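PDB 3NZE: putative transcriptional regulator, sugar-binding family from Arthrobacter aurescens, which probably acts as a SorC-family transcriptional regulator that binds DNA and whose sugar-binding domain is thought to sense a carbohydrate effector. Local coordinates for residues G114-F126 / M135-Q148. Residues are numbered along the deposited sequence; the frame is centred on the assembly and turned at random.
Sequences GARVEQFPVPAFF and MWNERSVQRILDLQ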
loop_
_atom_site.group_PDB
_atom_site.type_symbol
_atom_site.label_atom_id
_atom_site.label_comp_id
_atom_site.label_asym_id
_atom_site.label_seq_id
_atom_site.Cartn_x
_atom_site.Cartn_y
_atom_site.Cartn_z
ATOM N N GLY A 114 -12.561 -6.873 15.507
ATOM C CA GLY A 114 -12.490 -6.810 16.954
ATOM C C GLY A 114 -11.051 -6.691 17.419
ATOM O O GLY A 114 -10.687 -7.181 18.488
ATOM N N ALA A 115 -10.236 -6.029 16.606
ATOM C CA ALA A 115 -8.810 -5.889 16.861
ATOM C C ALA A 115 -8.511 -4.544 17.493
ATOM O O ALA A 115 -9.161 -3.550 17.184
ATOM C CB ALA A 115 -8.026 -6.034 15.559
ATOM N N ARG A 116 -7.516 -4.509 18.370
ATOM C CA ARG A 116 -7.091 -3.242 18.947
ATOM C C ARG A 116 -6.354 -2.418 17.904
ATOM O O ARG A 116 -5.551 -2.949 17.137
ATOM C CB ARG A 116 -6.190 -3.460 20.160
ATOM C CG ARG A 116 -5.818 -2.156 20.849
ATOM C CD ARG A 116 -4.983 -2.395 22.092
ATOM N NE ARG A 116 -3.553 -2.465 21.800
ATOM C CZ ARG A 116 -2.807 -3.553 21.950
ATOM N NH1 ARG A 116 -3.353 -4.682 22.386
ATOM N NH2 ARG A 116 -1.512 -3.509 21.671
ATOM N N VAL A 117 -6.614 -1.116 17.895
ATOM C CA VAL A 117 -5.987 -0.220 16.938
ATOM C C VAL A 117 -4.756 0.467 17.537
ATOM O O VAL A 117 -4.818 1.038 18.623
ATOM C CB VAL A 117 -6.984 0.849 16.450
ATOM C CG1 VAL A 117 -6.278 1.907 15.630
ATOM C CG2 VAL A 117 -8.110 0.199 15.646
ATOM N N GLU A 118 -3.637 0.407 16.823
ATOM C CA GLU A 118 -2.435 1.125 17.232
ATOM C C GLU A 118 -2.002 2.120 16.165
ATOM O O GLU A 118 -1.561 1.747 15.077
ATOM C CB GLU A 118 -1.291 0.159 17.532
ATOM C CG GLU A 118 -1.542 -0.743 18.745
ATOM C CD GLU A 118 -1.400 -0.008 20.071
ATOM O OE1 GLU A 118 -0.940 1.155 20.072
ATOM O OE2 GLU A 118 -1.740 -0.605 21.115
ATOM N N GLN A 119 -2.117 3.397 16.487
ATOM C CA GLN A 119 -1.758 4.433 15.532
ATOM C C GLN A 119 -0.359 4.993 15.736
ATOM O O GLN A 119 0.297 4.746 16.751
ATOM C CB GLN A 119 -2.814 5.542 15.515
ATOM C CG GLN A 119 -4.134 5.008 14.997
ATOM C CD GLN A 119 -5.056 6.082 14.491
ATOM O OE1 GLN A 119 -6.109 6.315 15.076
ATOM N NE2 GLN A 119 -4.675 6.737 13.387
ATOM N N PHE A 120 0.073 5.772 14.753
ATOM C CA PHE A 120 1.466 6.152 14.574
ATOM C C PHE A 120 1.502 7.679 14.708
ATOM O O PHE A 120 1.045 8.383 13.812
ATOM C CB PHE A 120 1.861 5.715 13.155
ATOM C CG PHE A 120 3.352 5.621 12.898
ATOM C CD1 PHE A 120 4.270 5.524 13.929
ATOM C CD2 PHE A 120 3.822 5.595 11.594
ATOM C CE1 PHE A 120 5.636 5.425 13.657
ATOM C CE2 PHE A 120 5.169 5.506 11.315
ATOM C CZ PHE A 120 6.083 5.413 12.344
ATOM N N PRO A 121 2.027 8.195 15.837
ATOM C CA PRO A 121 1.890 9.638 16.111
ATOM C C PRO A 121 2.941 10.480 15.388
ATOM O O PRO A 121 3.707 11.206 16.026
ATOM C CB PRO A 121 2.098 9.717 17.625
ATOM C CG PRO A 121 3.059 8.620 17.902
ATOM C CD PRO A 121 2.626 7.482 16.979
ATOM N N VAL A 122 2.957 10.385 14.063
ATOM C CA VAL A 122 3.930 11.086 13.231
ATOM C C VAL A 122 3.213 11.634 11.994
ATOM O O VAL A 122 2.176 11.081 11.586
ATOM C CB VAL A 122 5.095 10.144 12.814
ATOM C CG1 VAL A 122 5.629 9.381 14.025
ATOM C CG2 VAL A 122 4.644 9.176 11.759
ATOM N N PRO A 123 3.735 12.727 11.401
ATOM C CA PRO A 123 3.048 13.322 10.242
ATOM C C PRO A 123 3.118 12.408 9.013
ATOM O O PRO A 123 3.758 11.361 9.065
ATOM C CB PRO A 123 3.829 14.620 9.983
ATOM C CG PRO A 123 4.688 14.839 11.208
ATOM C CD PRO A 123 4.928 13.498 11.806
ATOM N N ALA A 124 2.492 12.819 7.916
ATOM C CA ALA A 124 2.430 11.980 6.714
ATOM C C ALA A 124 3.801 11.711 6.107
ATOM O O ALA A 124 4.012 10.676 5.496
ATOM C CB ALA A 124 1.509 12.621 5.661
ATOM N N PHE A 125 4.717 12.658 6.276
ATOM C CA PHE A 125 6.031 12.612 5.640
ATOM C C PHE A 125 6.796 13.769 6.263
ATOM O O PHE A 125 6.179 14.712 6.770
ATOM C CB PHE A 125 5.865 12.837 4.130
ATOM C CG PHE A 125 7.008 12.321 3.296
ATOM C CD1 PHE A 125 7.072 10.983 2.949
ATOM C CD2 PHE A 125 7.996 13.179 2.837
ATOM C CE1 PHE A 125 8.114 10.499 2.171
ATOM C CE2 PHE A 125 9.046 12.698 2.061
ATOM C CZ PHE A 125 9.094 11.361 1.726
ATOM N N PHE A 126 8.124 13.710 6.250
ATOM C CA PHE A 126 8.920 14.790 6.832
ATOM C C PHE A 126 9.473 15.738 5.781
ATOM O O PHE A 126 9.877 15.313 4.710
ATOM C CB PHE A 126 10.069 14.224 7.665
ATOM C CG PHE A 126 9.617 13.490 8.885
ATOM C CD1 PHE A 126 9.130 14.187 9.983
ATOM C CD2 PHE A 126 9.696 12.107 8.948
ATOM C CE1 PHE A 126 8.716 13.517 11.117
ATOM C CE2 PHE A 126 9.285 11.433 10.086
ATOM C CZ PHE A 126 8.781 12.143 11.171
HETATM N N MSE A 135 12.694 12.212 15.427
HETATM C CA MSE A 135 11.493 11.470 15.797
HETATM C C MSE A 135 11.714 9.973 16.016
HETATM O O MSE A 135 11.026 9.352 16.830
HETATM C CB MSE A 135 10.387 11.689 14.763
HETATM C CG MSE A 135 9.707 13.037 14.914
HETATM SE SE MSE A 135 8.499 13.122 16.459
HETATM C CE MSE A 135 6.997 12.210 15.606
ATOM N N TRP A 136 12.665 9.389 15.293
ATOM C CA TRP A 136 12.934 7.965 15.436
ATOM C C TRP A 136 13.683 7.647 16.735
ATOM O O TRP A 136 13.943 6.485 17.047
ATOM C CB TRP A 136 13.670 7.421 14.193
ATOM C CG TRP A 136 12.751 6.754 13.186
ATOM C CD1 TRP A 136 12.943 5.543 12.588
ATOM C CD2 TRP A 136 11.487 7.245 12.692
ATOM N NE1 TRP A 136 11.899 5.256 11.744
ATOM C CE2 TRP A 136 10.988 6.279 11.795
ATOM C CE3 TRP A 136 10.734 8.405 12.920
ATOM C CZ2 TRP A 136 9.779 6.438 11.116
ATOM C CZ3 TRP A 136 9.527 8.565 12.247
ATOM C CH2 TRP A 136 9.056 7.578 11.360
ATOM N N ASN A 137 14.021 8.694 17.484
ATOM C CA ASN A 137 14.631 8.555 18.802
ATOM C C ASN A 137 13.631 8.791 19.928
ATOM O O ASN A 137 13.999 8.852 21.104
ATOM C CB ASN A 137 15.783 9.536 18.951
ATOM C CG ASN A 137 17.096 8.841 19.171
ATOM O OD1 ASN A 137 17.824 8.554 18.220
ATOM N ND2 ASN A 137 17.402 8.541 20.429
ATOM N N GLU A 138 12.364 8.943 19.562
ATOM C CA GLU A 138 11.314 9.122 20.553
ATOM C C GLU A 138 10.729 7.769 20.934
ATOM O O GLU A 138 10.434 6.952 20.067
ATOM C CB GLU A 138 10.217 10.014 19.978
ATOM C CG GLU A 138 10.690 11.443 19.730
ATOM C CD GLU A 138 10.821 12.244 21.029
ATOM O OE1 GLU A 138 9.905 12.159 21.867
ATOM O OE2 GLU A 138 11.832 12.962 21.194
ATOM N N ARG A 139 10.526 7.540 22.227
ATOM C CA ARG A 139 9.951 6.265 22.663
ATOM C C ARG A 139 8.544 6.041 22.105
ATOM O O ARG A 139 8.169 4.921 21.763
ATOM C CB ARG A 139 9.960 6.166 24.190
ATOM C CG ARG A 139 11.349 5.980 24.766
ATOM C CD ARG A 139 11.361 6.253 26.255
ATOM N NE ARG A 139 10.852 7.586 26.529
ATOM C CZ ARG A 139 10.530 8.031 27.737
ATOM N NH1 ARG A 139 10.069 9.263 27.880
ATOM N NH2 ARG A 139 10.654 7.243 28.796
ATOM N N SER A 140 7.765 7.113 22.004
ATOM C CA SER A 140 6.409 6.990 21.496
ATOM C C SER A 140 6.429 6.429 20.085
ATOM O O SER A 140 5.563 5.639 19.712
ATOM C CB SER A 140 5.707 8.349 21.511
ATOM O OG SER A 140 6.350 9.229 20.613
ATOM N N VAL A 141 7.420 6.838 19.304
ATOM C CA VAL A 141 7.534 6.374 17.928
ATOM C C VAL A 141 8.097 4.961 17.894
ATOM O O VAL A 141 7.564 4.088 17.206
ATOM C CB VAL A 141 8.402 7.313 17.074
ATOM C CG1 VAL A 141 8.644 6.713 15.696
ATOM C CG2 VAL A 141 7.735 8.687 16.959
ATOM N N GLN A 142 9.158 4.742 18.665
ATOM C CA GLN A 142 9.865 3.461 18.681
ATOM C C GLN A 142 8.960 2.296 19.071
ATOM O O GLN A 142 9.095 1.193 18.538
ATOM C CB GLN A 142 11.080 3.536 19.612
ATOM C CG GLN A 142 12.194 4.412 19.071
ATOM C CD GLN A 142 13.288 4.695 20.092
ATOM O OE1 GLN A 142 13.115 4.477 21.295
ATOM N NE2 GLN A 142 14.420 5.194 19.611
ATOM N N ARG A 143 8.026 2.531 19.989
ATOM C CA ARG A 143 7.122 1.471 20.412
ATOM C C ARG A 143 6.228 1.024 19.253
ATOM O O ARG A 143 5.875 -0.149 19.137
ATOM C CB ARG A 143 6.282 1.918 21.606
ATOM C CG ARG A 143 7.081 2.187 22.879
ATOM C CD ARG A 143 7.630 0.906 23.502
ATOM N NE ARG A 143 8.797 0.392 22.791
ATOM C CZ ARG A 143 10.020 0.899 22.902
ATOM N NH1 ARG A 143 10.239 1.944 23.690
ATOM N NH2 ARG A 143 11.026 0.367 22.220
ATOM N N ILE A 144 5.873 1.963 18.384
ATOM C CA ILE A 144 5.115 1.612 17.191
ATOM C C ILE A 144 6.000 0.934 16.138
ATOM O O ILE A 144 5.577 -0.034 15.508
ATOM C CB ILE A 144 4.395 2.833 16.589
ATOM C CG1 ILE A 144 3.429 3.416 17.624
ATOM C CG2 ILE A 144 3.628 2.431 15.327
ATOM C CD1 ILE A 144 2.378 2.427 18.098
ATOM N N LEU A 145 7.220 1.432 15.951
ATOM C CA LEU A 145 8.157 0.787 15.044
ATOM C C LEU A 145 8.334 -0.678 15.437
ATOM O O LEU A 145 8.450 -1.548 14.576
ATOM C CB LEU A 145 9.507 1.517 15.031
ATOM C CG LEU A 145 9.462 2.958 14.507
ATOM C CD1 LEU A 145 10.818 3.634 14.623
ATOM C CD2 LEU A 145 8.949 2.988 13.059
ATOM N N ASP A 146 8.337 -0.948 16.742
ATOM C CA ASP A 146 8.531 -2.309 17.242
ATOM C C ASP A 146 7.350 -3.210 16.876
ATOM O O ASP A 146 7.528 -4.390 16.539
ATOM C CB ASP A 146 8.736 -2.312 18.760
ATOM C CG ASP A 146 10.065 -1.695 19.183
ATOM O OD1 ASP A 146 10.960 -1.515 18.331
ATOM O OD2 ASP A 146 10.213 -1.395 20.388
ATOM N N LEU A 147 6.147 -2.653 16.956
ATOM C CA LEU A 147 4.939 -3.386 16.584
ATOM C C LEU A 147 4.945 -3.682 15.096
ATOM O O LEU A 147 4.605 -4.782 14.670
ATOM C CB LEU A 147 3.678 -2.585 16.927
ATOM C CG LEU A 147 2.993 -2.906 18.249
ATOM C CD1 LEU A 147 1.721 -2.060 18.398
ATOM C CD2 LEU A 147 2.664 -4.387 18.324
ATOM N N GLN A 148 5.317 -2.680 14.304
ATOM C CA GLN A 148 5.389 -2.849 12.861
ATOM C C GLN A 148 6.329 -3.996 12.515
ATOM O O GLN A 148 6.048 -4.768 11.604
ATOM C CB GLN A 148 5.865 -1.565 12.184
ATOM C CG GLN A 148 4.825 -0.446 12.176
ATOM C CD GLN A 148 5.388 0.865 11.658
ATOM O OE1 GLN A 148 6.566 0.954 11.341
ATOM N NE2 GLN A 148 4.541 1.898 11.579
#
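An aromatic cluster of F120, F126 and W136 lies in the apolar seam where the chain leaving strand 116-118 runs along helix 139-149 and the type I turn M135-E138 that leads into it. No hydrogen bond joins the two segments, so side-chain packing, burying 581 Å², makes the contact. The indole sits at the corner of the cluster, touching both phenylalanines through adjacent atoms of its six-membered ring: CZ3 of W136 meets the edge of the F126 ring at CE2 (3.6 Å), while CH2 of W136 approaches CZ of F120 at 3.8 Å. That six-membered ring is inclined to the F120 ring by 61°, an oblique contact. CG2 of V122 lies over one face of F120 and NE2 of Q148 over the opposite face, both displaced toward the rim. NE2 of Q148 is also hydrogen-bonded to O of Q87. With CG of F120 anti to the backbone N (chi1 -162°), CD1 of F120 touches CG2 of I144 at 3.5 Å. CE of the selenomethionine M135 rests 3.5 Å from CG1 of V122. At the strand end, CG of E118 packs on CD1 of L147 (3.5 Å); OE2 of E118 accepts from both NE and NH2 of R116 in a salt bridge. E118 is a known calcium ligand, though no calcium is bound here. E118 and R116 pair through their backbones with strand 84-87, whose V86 meets I144, so helix 139-149 packs against both sheet and outgoing loop.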